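Local coordinates for protein ATP12 ATPase (Paracoccus denitrificans, PDB 2R31) that probably acts as a chaperone in the assembly of the F1 part of ATP synthase, at residues A90-D95 and L154-A159; A115-W120 and L198-D202; L123-A127 and I180-A184. The contacts are given in a common frame with arbitrary orientation. Numbering follows the deposited sequence.

Contact 1: residues A90-D95 and L154-A159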
loop_
_atom_site.group_PDB
_atom_site.type_symbol
_atom_site.label_atom_id
_atom_site.label_comp_id
_atom_site.label_asym_id
_atom_site.label_seq_id
_atom_site.Cartn_x
_atom_site.Cartn_y
_atom_site.Cartn_z
ATOM N N ALA A 90 -11.313 -4.475 -4.634
ATOM C CA ALA A 90 -11.729 -3.077 -4.722
ATOM C C ALA A 90 -12.852 -2.768 -3.731
ATOM O O ALA A 90 -12.859 -1.705 -3.083
ATOM C CB ALA A 90 -12.145 -2.730 -6.135
ATOM N N ALA A 91 -13.828 -3.664 -3.604
ATOM C CA ALA A 91 -14.942 -3.425 -2.671
ATOM C C ALA A 91 -14.423 -3.421 -1.239
ATOM O O ALA A 91 -14.810 -2.588 -0.415
ATOM C CB ALA A 91 -15.992 -4.473 -2.867
ATOM N N MET A 92 -13.518 -4.360 -0.922
ATOM C CA MET A 92 -12.977 -4.459 0.419
ATOM C C MET A 92 -12.211 -3.195 0.807
ATOM O O MET A 92 -12.359 -2.667 1.924
ATOM C CB MET A 92 -12.090 -5.726 0.477
ATOM C CG MET A 92 -11.414 -5.974 1.811
ATOM S SD MET A 92 -9.913 -5.067 2.100
ATOM C CE MET A 92 -8.843 -5.847 0.935
ATOM N N LEU A 93 -11.372 -2.697 -0.104
ATOM C CA LEU A 93 -10.606 -1.488 0.209
ATOM C C LEU A 93 -11.543 -0.292 0.289
ATOM O O LEU A 93 -11.419 0.577 1.185
ATOM C CB LEU A 93 -9.489 -1.285 -0.786
ATOM C CG LEU A 93 -8.366 -2.300 -0.730
ATOM C CD1 LEU A 93 -7.405 -2.101 -1.888
ATOM C CD2 LEU A 93 -7.636 -2.257 0.614
ATOM N N GLY A 94 -12.503 -0.196 -0.629
ATOM C CA GLY A 94 -13.447 0.905 -0.603
ATOM C C GLY A 94 -14.249 0.915 0.700
ATOM O O GLY A 94 -14.650 1.997 1.187
ATOM N N ASP A 95 -14.538 -0.248 1.264
ATOM C CA ASP A 95 -15.284 -0.359 2.498
ATOM C C ASP A 95 -14.554 0.224 3.705
ATOM O O ASP A 95 -15.209 0.545 4.710
ATOM C CB ASP A 95 -15.625 -1.778 2.812
ATOM C CG ASP A 95 -16.711 -2.353 2.023
ATOM O OD1 ASP A 95 -17.471 -1.600 1.328
ATOM O OD2 ASP A 95 -16.809 -3.613 2.067
ATOM N N LEU A 154 -16.535 6.723 -2.505
ATOM C CA LEU A 154 -15.241 6.125 -2.145
ATOM C C LEU A 154 -15.083 4.754 -2.805
ATOM O O LEU A 154 -13.987 4.413 -3.275
ATOM C CB LEU A 154 -15.114 6.080 -0.638
ATOM C CG LEU A 154 -14.909 7.448 0.021
ATOM C CD1 LEU A 154 -15.061 7.375 1.524
ATOM C CD2 LEU A 154 -13.560 8.075 -0.364
ATOM N N ARG A 155 -16.152 3.959 -2.894
ATOM C CA ARG A 155 -16.146 2.718 -3.669
ATOM C C ARG A 155 -15.741 2.988 -5.101
ATOM O O ARG A 155 -14.907 2.269 -5.695
ATOM C CB ARG A 155 -17.502 2.003 -3.675
ATOM C CG ARG A 155 -17.802 1.104 -2.494
ATOM C CD ARG A 155 -17.067 -0.251 -2.586
ATOM N NE ARG A 155 -17.605 -1.169 -1.577
ATOM C CZ ARG A 155 -18.706 -1.887 -1.739
ATOM N NH1 ARG A 155 -19.106 -2.664 -0.729
ATOM N NH2 ARG A 155 -19.411 -1.868 -2.858
ATOM N N ALA A 156 -16.355 4.012 -5.707
ATOM C CA ALA A 156 -16.105 4.291 -7.117
ATOM C C ALA A 156 -14.669 4.731 -7.331
ATOM O O ALA A 156 -14.055 4.364 -8.353
ATOM C CB ALA A 156 -17.090 5.349 -7.625
ATOM N N GLU A 157 -14.120 5.509 -6.432
ATOM C CA GLU A 157 -12.749 5.962 -6.538
ATOM C C GLU A 157 -11.810 4.776 -6.575
ATOM O O GLU A 157 -10.908 4.682 -7.425
ATOM C CB GLU A 157 -12.414 6.916 -5.380
ATOM C CG GLU A 157 -11.038 7.504 -5.506
ATOM C CD GLU A 157 -10.909 8.572 -6.578
ATOM O OE1 GLU A 157 -11.906 9.098 -7.061
ATOM O OE2 GLU A 157 -9.738 8.883 -6.938
ATOM N N VAL A 158 -11.975 3.828 -5.664
ATOM C CA VAL A 158 -11.109 2.640 -5.616
ATOM C C VAL A 158 -11.284 1.770 -6.864
ATOM O O VAL A 158 -10.324 1.264 -7.439
ATOM C CB VAL A 158 -11.340 1.858 -4.318
ATOM C CG1 VAL A 158 -10.547 0.573 -4.319
ATOM C CG2 VAL A 158 -10.973 2.703 -3.107
ATOM N N ALA A 159 -12.537 1.587 -7.282
ATOM C CA ALA A 159 -12.824 0.711 -8.445
ATOM C C ALA A 159 -12.341 1.304 -9.720
ATOM O O ALA A 159 -12.228 0.560 -10.721
ATOM C CB ALA A 159 -14.331 0.436 -8.480
HETATM O O HOH W 1 -14.617 -0.237 -4.706
#
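R155 lays its long side chain over helix 86-95, with A91 CA above one face of the guanidinium and D95 OD1 at its edge. Both R155 NE (2.9 Å) and R155 NH1 (2.8 Å) donate to D95 OD1, a salt bridge in which one carboxylate oxygen takes two bonds; R155 NE also makes a weak hydrogen bond to A91 O at 3.3 Å. The example illustrates how small residues bring helices together. The segment axes come within 8.3 Å at 135°, and G94 CA lies only 4.5 Å from R155 CA. A CB on G94 would sit 3.0 Å from R155 CD, a clash. One turn earlier, A90 CB meets V158 CG1 at 4.1 Å, and L93 CB touches that same methyl at 4.1 Å. L166 of helix 163-174 covers both L93 and V158, extending the apolar side. A water donates to R155 O (2.7 Å) and, weakly, to A90 O (2.8 Å), bridging the two backbones. The chemistry thus divides into an apolar seam, where absent or short side chains permit close backbone approach, and a polar flank where the R155-D95 ion pair and a bridging water span the same two helices.

Contact 2: residues A115-W120 and L198-D202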
loop_
_atom_site.group_PDB
_atom_site.type_symbol
_atom_site.label_atom_id
_atom_site.label_comp_id
_atom_site.label_asym_id
_atom_site.label_seq_id
_atom_site.Cartn_x
_atom_site.Cartn_y
_atom_site.Cartn_z
ATOM N N ALA A 115 -4.865 16.829 19.219
ATOM C CA ALA A 115 -3.789 16.306 18.372
ATOM C C ALA A 115 -4.341 15.594 17.151
ATOM O O ALA A 115 -3.861 15.718 16.032
ATOM C CB ALA A 115 -2.859 15.377 19.130
ATOM N N GLN A 116 -5.376 14.779 17.365
ATOM C CA GLN A 116 -6.027 14.061 16.276
ATOM C C GLN A 116 -6.635 15.061 15.292
ATOM O O GLN A 116 -6.505 14.903 14.079
ATOM C CB GLN A 116 -7.071 13.085 16.797
ATOM C CG GLN A 116 -6.541 11.852 17.537
ATOM C CD GLN A 116 -7.664 11.041 18.202
ATOM O OE1 GLN A 116 -8.700 11.578 18.514
ATOM N NE2 GLN A 116 -7.450 9.760 18.501
ATOM N N ALA A 117 -7.315 16.101 15.776
ATOM C CA ALA A 117 -7.941 17.064 14.893
ATOM C C ALA A 117 -6.904 17.786 14.083
ATOM O O ALA A 117 -7.053 17.993 12.859
ATOM C CB ALA A 117 -8.793 18.028 15.720
ATOM N N GLU A 118 -5.793 18.205 14.738
ATOM C CA GLU A 118 -4.753 18.945 14.006
ATOM C C GLU A 118 -4.205 18.159 12.836
ATOM O O GLU A 118 -3.970 18.704 11.749
ATOM C CB GLU A 118 -3.601 19.313 14.953
ATOM C CG GLU A 118 -2.461 20.076 14.297
ATOM C CD GLU A 118 -1.220 20.263 15.123
ATOM O OE1 GLU A 118 -0.928 19.498 16.069
ATOM O OE2 GLU A 118 -0.491 21.201 14.802
ATOM N N GLY A 119 -3.972 16.877 13.089
ATOM C CA GLY A 119 -3.383 16.057 12.030
ATOM C C GLY A 119 -4.369 15.587 10.987
ATOM O O GLY A 119 -4.080 15.484 9.802
ATOM N N TRP A 120 -5.570 15.212 11.435
ATOM C CA TRP A 120 -6.517 14.497 10.594
ATOM C C TRP A 120 -7.579 15.355 9.934
ATOM O O TRP A 120 -8.048 15.025 8.834
ATOM C CB TRP A 120 -7.211 13.388 11.397
ATOM C CG TRP A 120 -6.266 12.311 11.878
ATOM C CD1 TRP A 120 -4.974 12.075 11.452
ATOM C CD2 TRP A 120 -6.549 11.311 12.861
ATOM N NE1 TRP A 120 -4.468 11.001 12.112
ATOM C CE2 TRP A 120 -5.387 10.523 12.969
ATOM C CE3 TRP A 120 -7.645 11.007 13.632
ATOM C CZ2 TRP A 120 -5.309 9.438 13.864
ATOM C CZ3 TRP A 120 -7.563 9.937 14.504
ATOM C CH2 TRP A 120 -6.416 9.156 14.632
ATOM N N LEU A 198 0.909 10.266 10.531
ATOM C CA LEU A 198 -0.474 10.627 10.884
ATOM C C LEU A 198 -1.203 9.460 11.521
ATOM O O LEU A 198 -2.016 9.624 12.422
ATOM C CB LEU A 198 -1.256 11.130 9.667
ATOM C CG LEU A 198 -0.827 12.472 9.139
ATOM C CD1 LEU A 198 -1.561 12.768 7.832
ATOM C CD2 LEU A 198 -1.093 13.587 10.156
ATOM N N SER A 199 -0.920 8.251 11.022
ATOM C CA SER A 199 -1.626 7.080 11.493
ATOM C C SER A 199 -1.284 6.727 12.944
ATOM O O SER A 199 -2.024 6.009 13.578
ATOM C CB SER A 199 -1.360 5.871 10.626
ATOM O OG SER A 199 -0.067 5.302 10.852
ATOM N N ARG A 200 -0.146 7.233 13.418
ATOM C CA ARG A 200 0.411 6.911 14.740
ATOM C C ARG A 200 0.107 7.942 15.810
ATOM O O ARG A 200 0.706 7.850 16.887
ATOM C CB ARG A 200 1.921 6.710 14.654
ATOM C CG ARG A 200 2.384 5.592 13.826
ATOM C CD ARG A 200 3.850 5.388 14.066
ATOM N NE ARG A 200 4.111 4.888 15.375
ATOM C CZ ARG A 200 4.986 4.776 16.297
ATOM N NH1 ARG A 200 6.178 5.362 16.156
ATOM N NH2 ARG A 200 4.877 4.156 17.487
ATOM N N ILE A 201 -0.783 8.888 15.586
ATOM C CA ILE A 201 -0.967 9.948 16.581
ATOM C C ILE A 201 -1.303 9.394 17.942
ATOM O O ILE A 201 -0.739 9.878 18.947
ATOM C CB ILE A 201 -2.008 11.004 16.077
ATOM C CG1 ILE A 201 -1.386 11.856 14.975
ATOM C CG2 ILE A 201 -2.555 11.829 17.204
ATOM C CD1 ILE A 201 -2.337 12.815 14.267
ATOM N N ASP A 202 -2.176 8.396 18.100
ATOM C CA ASP A 202 -2.520 7.842 19.413
ATOM C C ASP A 202 -1.326 7.177 20.112
ATOM O O ASP A 202 -1.062 7.420 21.297
ATOM C CB ASP A 202 -3.644 6.831 19.384
ATOM C CG ASP A 202 -4.971 7.406 18.977
ATOM O OD1 ASP A 202 -4.949 8.572 18.566
ATOM O OD2 ASP A 202 -5.982 6.662 19.062
HETATM O O HOH W 2 -8.372 7.254 20.000
#
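Helix 110-130 runs past the junction of two consecutive helices, 192-199 and 201-210, with R200 at the N-cap of the second. The closest CA pairs are Q116 with I201 at 6.5 Å and G119 with L198 at 6.3 Å. I201 is the knob, fitting into a hole formed by A115, Q116, G119 and W120; a CB on G119 would lie 2.6 Å from I201 CD1, so the hole depends on the glycine. A115 CB meets I201 CG2 at 4.0 Å. Polar bonds flank this knob: W120 NE1 donates to L198 O (2.8 Å), a carbonyl near the end of its helix, and Q116 NE2 to D202 OD1 (2.8 Å). A water joins Q116 NE2 (3.1 Å) to D202 OD2 (2.6 Å). Q116 OE1 is also bonded to the backbone of A106, just after strand 104-105, whose R105 touches W120. L198 also packs on L181 of helix 179-186 and on L123 of helix 110-130, so the junction sits in the corner where those two helices meet.

Contact 3: residues L123-A127 and I180-A184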
loop_
_atom_site.group_PDB
_atom_site.type_symbol
_atom_site.label_atom_id
_atom_site.label_comp_id
_atom_site.label_asym_id
_atom_site.label_seq_id
_atom_site.Cartn_x
_atom_site.Cartn_y
_atom_site.Cartn_z
ATOM N N LEU A 123 -6.976 16.175 6.289
ATOM C CA LEU A 123 -7.162 15.056 5.399
ATOM C C LEU A 123 -8.628 14.752 5.145
ATOM O O LEU A 123 -9.018 14.434 4.018
ATOM C CB LEU A 123 -6.376 13.813 5.891
ATOM C CG LEU A 123 -4.929 14.002 5.300
ATOM C CD1 LEU A 123 -4.110 14.933 6.041
ATOM C CD2 LEU A 123 -4.806 13.084 4.192
ATOM N N ILE A 124 -9.451 14.872 6.184
ATOM C CA ILE A 124 -10.896 14.827 6.007
ATOM C C ILE A 124 -11.318 15.925 5.019
ATOM O O ILE A 124 -12.151 15.677 4.122
ATOM C CB ILE A 124 -11.629 14.924 7.361
ATOM C CG1 ILE A 124 -11.326 13.737 8.316
ATOM C CG2 ILE A 124 -13.147 15.141 7.233
ATOM C CD1 ILE A 124 -11.838 12.400 7.826
ATOM N N ASP A 125 -10.810 17.122 5.189
ATOM C CA ASP A 125 -11.200 18.247 4.344
ATOM C C ASP A 125 -10.740 18.018 2.912
ATOM O O ASP A 125 -11.459 18.321 1.959
ATOM C CB ASP A 125 -10.651 19.576 4.856
ATOM C CG ASP A 125 -11.167 20.050 6.199
ATOM O OD1 ASP A 125 -12.189 19.500 6.675
ATOM O OD2 ASP A 125 -10.558 20.980 6.768
ATOM N N TRP A 126 -9.547 17.472 2.732
ATOM C CA TRP A 126 -9.036 17.127 1.400
ATOM C C TRP A 126 -9.990 16.158 0.714
ATOM O O TRP A 126 -10.382 16.333 -0.443
ATOM C CB TRP A 126 -7.617 16.538 1.482
ATOM C CG TRP A 126 -7.224 15.932 0.188
ATOM C CD1 TRP A 126 -6.787 16.622 -0.922
ATOM C CD2 TRP A 126 -7.239 14.552 -0.149
ATOM N NE1 TRP A 126 -6.557 15.736 -1.935
ATOM C CE2 TRP A 126 -6.809 14.461 -1.502
ATOM C CE3 TRP A 126 -7.561 13.358 0.538
ATOM C CZ2 TRP A 126 -6.698 13.259 -2.187
ATOM C CZ3 TRP A 126 -7.463 12.167 -0.141
ATOM C CH2 TRP A 126 -7.038 12.123 -1.475
ATOM N N ALA A 127 -10.373 15.077 1.371
ATOM C CA ALA A 127 -11.259 14.100 0.773
ATOM C C ALA A 127 -12.613 14.717 0.479
ATOM O O ALA A 127 -13.229 14.422 -0.553
ATOM C CB ALA A 127 -11.361 12.842 1.627
ATOM N N ILE A 180 -8.755 6.974 3.565
ATOM C CA ILE A 180 -8.367 8.343 3.242
ATOM C C ILE A 180 -6.849 8.494 3.180
ATOM O O ILE A 180 -6.328 9.136 2.250
ATOM C CB ILE A 180 -9.007 9.346 4.193
ATOM C CG1 ILE A 180 -10.544 9.254 4.166
ATOM C CG2 ILE A 180 -8.526 10.762 3.900
ATOM C CD1 ILE A 180 -11.180 9.231 2.753
ATOM N N LEU A 181 -6.116 7.935 4.153
ATOM C CA LEU A 181 -4.667 8.052 4.065
ATOM C C LEU A 181 -4.109 7.337 2.870
ATOM O O LEU A 181 -3.153 7.814 2.219
ATOM C CB LEU A 181 -3.984 7.532 5.335
ATOM C CG LEU A 181 -4.248 8.323 6.627
ATOM C CD1 LEU A 181 -3.530 7.651 7.783
ATOM C CD2 LEU A 181 -3.829 9.771 6.499
ATOM N N GLY A 182 -4.653 6.168 2.499
ATOM C CA GLY A 182 -4.154 5.489 1.322
ATOM C C GLY A 182 -4.413 6.270 0.029
ATOM O O GLY A 182 -3.524 6.403 -0.821
ATOM N N LEU A 183 -5.648 6.770 -0.111
ATOM C CA LEU A 183 -5.968 7.583 -1.280
ATOM C C LEU A 183 -5.123 8.858 -1.316
ATOM O O LEU A 183 -4.705 9.295 -2.386
ATOM C CB LEU A 183 -7.457 7.932 -1.344
ATOM C CG LEU A 183 -8.380 6.736 -1.596
ATOM C CD1 LEU A 183 -9.822 7.179 -1.500
ATOM C CD2 LEU A 183 -8.114 6.072 -2.911
ATOM N N ALA A 184 -4.865 9.470 -0.150
ATOM C CA ALA A 184 -4.065 10.691 -0.136
ATOM C C ALA A 184 -2.662 10.432 -0.617
ATOM O O ALA A 184 -2.056 11.320 -1.253
ATOM C CB ALA A 184 -4.079 11.286 1.263
#
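Apolar packing dominates this meeting of helices 110-130 and 179-186, a worked example of helices held apart by large side chains. The segment axes approach to 10.3 Å at 67°, and even the nearest CA pair, A127 and I180, is 6.9 Å apart. I180 fills much of the gap: its CD1 meets A127 CB at 3.8 Å, while its CG2 lies 4.2 Å from L123 CB and 3.7 Å from L123 O. L123 reaches further along the partner helix, where its CD2 touches A184 CB at 3.5 Å and L181 CD2 at 4.2 Å.

Aromatic contacts form the second group. W126 extends its indole over A184, whose CB lies 4.2 Å from the centroid of the six-membered ring and 28° off its normal, an off-centre CH-pi interaction. The far end of the ring continues onto the same turn, with W126 CH2 3.6 Å from A184 CA and 4.2 Å from L183 CB.

Polar bonding is turned outward from the pair. W126 NE1 donates to E130 on its own helix, and the backbone nitrogen of I180 is bonded to D100. L154 of helix 148-159 packs on I180 and L183, carrying the core onward.

Every touching residue is buried, and between the two segments no donor meets an acceptor. Cohesion here therefore rests on shape and on the exclusion of water from leucine, isoleucine, alanine and indole surfaces, with the one polar group of the tryptophan satisfied by its own helix.

From the N terminus, the chain first supplies 90-95, then both early segments of contacts 2 and 3 on the single helix 110-130. Its return at 154-159 closes contact 1 over 58 intervening residues; 180-184 then closes contact 3 over 52, and 198-202 closes contact 2 over 77. Contact 3 thus falls wholly within the span of contact 2, whereas contact 1 crosses both. Contact 3 is the spatial middle: L154 CD2 packs on L183 CD1 at 4.0 Å, and L198 CD1 on L123 CD1 at 3.8 Å. Contacts 1 and 2 stay about 13 Å apart at their nearest atoms, so helices 110-130 and 179-186 connect them within this helical part.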